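Local coordinates for threonine synthase (Brucella melitensis bv. 1, PDB 4F4F), which probably catalyses the last step of threonine biosynthesis, converting O-phospho-L-homoserine and water to L-threonine and phosphate with the help of pyridoxal 5'-phosphate, at residues A[318-321]-A[322-325]. Sequence-based numbering, arbitrary orientation.
Sequences SSNF and ERLL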
ATOM      1  N   SER A 318      -2.773  -5.327 -11.634  1.00 17.76           N
ATOM      2  CA  SER A 318      -2.944  -4.480 -10.476  1.00 16.63           C
ATOM      3  C   SER A 318      -3.876  -5.193  -9.470  1.00 16.08           C
ATOM      4  O   SER A 318      -5.081  -5.285  -9.701  1.00 14.83           O
ATOM      5  CB  SER A 318      -3.512  -3.151 -10.926  1.00 16.10           C
ATOM      6  OG  SER A 318      -3.563  -2.236  -9.876  1.00 15.17           O
ATOM      7  N   SER A 319      -3.310  -5.652  -8.365  1.00 15.92           N
ATOM      8  CA  SER A 319      -3.996  -6.613  -7.503  1.00 16.52           C
ATOM      9  C   SER A 319      -5.339  -6.108  -6.921  1.00 15.40           C
ATOM     10  O   SER A 319      -6.273  -6.877  -6.770  1.00 16.57           O
ATOM     11  CB  SER A 319      -3.062  -7.074  -6.385  1.00 17.23           C
ATOM     12  OG  SER A 319      -2.925  -6.040  -5.414  1.00 17.73           O
ATOM     13  N   ASN A 320      -5.462  -4.822  -6.639  1.00 14.44           N
ATOM     14  CA  ASN A 320      -6.703  -4.301  -6.070  1.00 13.81           C
ATOM     15  C   ASN A 320      -7.656  -3.671  -7.066  1.00 12.97           C
ATOM     16  O   ASN A 320      -8.714  -3.188  -6.688  1.00 12.20           O
ATOM     17  CB  ASN A 320      -6.375  -3.298  -4.986  1.00 14.09           C
ATOM     18  CG  ASN A 320      -5.748  -3.959  -3.787  1.00 14.74           C
ATOM     19  OD1 ASN A 320      -6.391  -4.748  -3.137  1.00 15.68           O
ATOM     20  ND2 ASN A 320      -4.486  -3.676  -3.520  1.00 15.77           N
ATOM     21  N   PHE A 321      -7.287  -3.681  -8.348  1.00 12.56           N
ATOM     22  CA  PHE A 321      -8.207  -3.126  -9.380  1.00 12.55           C
ATOM     23  C   PHE A 321      -9.583  -3.815  -9.339  1.00 11.99           C
ATOM     24  O   PHE A 321     -10.612  -3.182  -9.567  1.00 11.67           O
ATOM     25  CB  PHE A 321      -7.576  -3.261 -10.761  1.00 13.24           C
ATOM     26  CG  PHE A 321      -8.330  -2.559 -11.856  1.00 13.69           C
ATOM     27  CD1 PHE A 321      -8.587  -1.205 -11.790  1.00 13.81           C
ATOM     28  CD2 PHE A 321      -8.739  -3.261 -12.971  1.00 14.21           C
ATOM     29  CE1 PHE A 321      -9.265  -0.558 -12.822  1.00 14.13           C
ATOM     30  CE2 PHE A 321      -9.431  -2.629 -13.981  1.00 14.51           C
ATOM     31  CZ  PHE A 321      -9.684  -1.277 -13.915  1.00 14.32           C
ATOM     32  N   GLU A 322      -9.581  -5.098  -8.998  1.00 11.84           N
ATOM     33  CA  GLU A 322     -10.804  -5.882  -8.815  1.00 11.73           C
ATOM     34  C   GLU A 322     -11.786  -5.244  -7.849  1.00 11.28           C
ATOM     35  O   GLU A 322     -12.991  -5.367  -8.062  1.00 11.21           O
ATOM     36  CB  GLU A 322     -10.475  -7.333  -8.372  1.00 11.96           C
ATOM     37  CG  GLU A 322     -11.698  -8.201  -8.079  1.00 11.98           C
ATOM     38  CD  GLU A 322     -11.364  -9.650  -7.757  1.00 12.34           C
ATOM     39  OE1 GLU A 322     -10.207 -10.081  -7.979  1.00 12.67           O
ATOM     40  OE2 GLU A 322     -12.279 -10.354  -7.316  1.00 12.15           O
ATOM     41  N   ARG A 323     -11.299  -4.545  -6.819  1.00 10.94           N
ATOM     42  CA  ARG A 323     -12.206  -3.882  -5.899  1.00 10.86           C
ATOM     43  C   ARG A 323     -12.962  -2.781  -6.647  1.00 10.80           C
ATOM     44  O   ARG A 323     -14.203  -2.650  -6.504  1.00 10.74           O
ATOM     45  CB  ARG A 323     -11.480  -3.346  -4.666  1.00 10.78           C
ATOM     46  CG  ARG A 323     -11.170  -4.394  -3.638  1.00 10.88           C
ATOM     47  CD  ARG A 323     -10.366  -3.830  -2.465  1.00 10.88           C
ATOM     48  NE  ARG A 323     -10.468  -4.675  -1.273  1.00 10.90           N
ATOM     49  CZ  ARG A 323      -9.525  -5.499  -0.831  1.00 11.37           C
ATOM     50  NH1 ARG A 323      -8.348  -5.634  -1.442  1.00 11.96           N
ATOM     51  NH2 ARG A 323      -9.734  -6.229   0.243  1.00 11.53           N
ATOM     52  N   LEU A 324     -12.262  -2.026  -7.492  1.00 10.73           N
ATOM     53  CA  LEU A 324     -12.971  -1.001  -8.254  1.00 10.81           C
ATOM     54  C   LEU A 324     -13.903  -1.623  -9.289  1.00 11.00           C
ATOM     55  O   LEU A 324     -15.019  -1.107  -9.511  1.00 10.90           O
ATOM     56  CB  LEU A 324     -12.031   0.005  -8.920  1.00 10.95           C
ATOM     57  CG  LEU A 324     -12.676   1.080  -9.833  1.00 11.16           C
ATOM     58  CD1 LEU A 324     -13.690   1.932  -9.069  1.00 11.13           C
ATOM     59  CD2 LEU A 324     -11.610   1.950 -10.460  1.00 11.34           C
ATOM     60  N   LEU A 325     -13.453  -2.690  -9.957  1.00 11.22           N
ATOM     61  CA  LEU A 325     -14.318  -3.376 -10.906  1.00 11.60           C
ATOM     62  C   LEU A 325     -15.669  -3.742 -10.276  1.00 11.46           C
ATOM     63  O   LEU A 325     -16.714  -3.593 -10.892  1.00 11.49           O
ATOM     64  CB  LEU A 325     -13.649  -4.649 -11.448  1.00 11.95           C
ATOM     65  CG  LEU A 325     -12.514  -4.451 -12.442  1.00 12.38           C
ATOM     66  CD1 LEU A 325     -11.846  -5.783 -12.828  1.00 12.87           C
ATOM     67  CD2 LEU A 325     -13.011  -3.742 -13.704  1.00 12.59           C
TER
HETATM   68  O   HOH W   1      -7.118  -6.913  -9.827  1.00 17.89           O
HETATM   69  O   HOH W   2      -7.703  -9.434  -8.617  1.00 17.59           O
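Glu322 directly follows Phe321, so its backbone N lies beside Phe321 CB, and two waters link it further back to 318-321. One water lies between Glu322 N, which donates to it, and Ser318 O. The second links Glu322 OE1, at 2.7 Å from the water, with Ser319 O, the latter only weakly. The Glu322 chain is extended, with CG anti to the backbone N (chi1 177°), which carries the carboxylate away from the turn. There OE2 forms a salt bridge with Arg12 and a hydrogen bond with Thr11.

Arg323 returns to Asn320 twice. Arg323 N donates to Asn320 O at 2.9 Å, from above the carbonyl plane. The Arg323 side chain runs alongside that of Asn320, pointing the same way. Arg323 NH1 reaches Asn320 OD1 at 2.7 Å, with the oxygen at the guanidinium edge and near its plane. The bond is bent and weak, and the amide and guanidinium planes are 40° apart. Arg323 NH1 also donates to Ile227 O and NH2 to Tyr35 O, so several acceptors fix the guanidinium, while the amide nitrogen, Asn320 ND2, donates to Ser226 O and Asn261 O.

Leu324 N makes a weak bond to Phe321 O. Leu324 CD2 lies 4.2 Å from Phe321 CE1.

Leu325 N donates to the same Phe321 O at 2.9 Å, nearly straight and in the carbonyl plane. Leu325 CD2 packs obliquely on Phe321 CE2 at 3.8 Å.

A type I beta turn, Ser318 to Phe321, closed by Phe321 N to Ser318 O, thus leads into the first turn of helix 321-328. Ser319 N and Asn320 hold it to Asn261, a residue of the pyridoxal 5'-phosphate site, so this buried turn-to-helix junction borders the cofactor pocket.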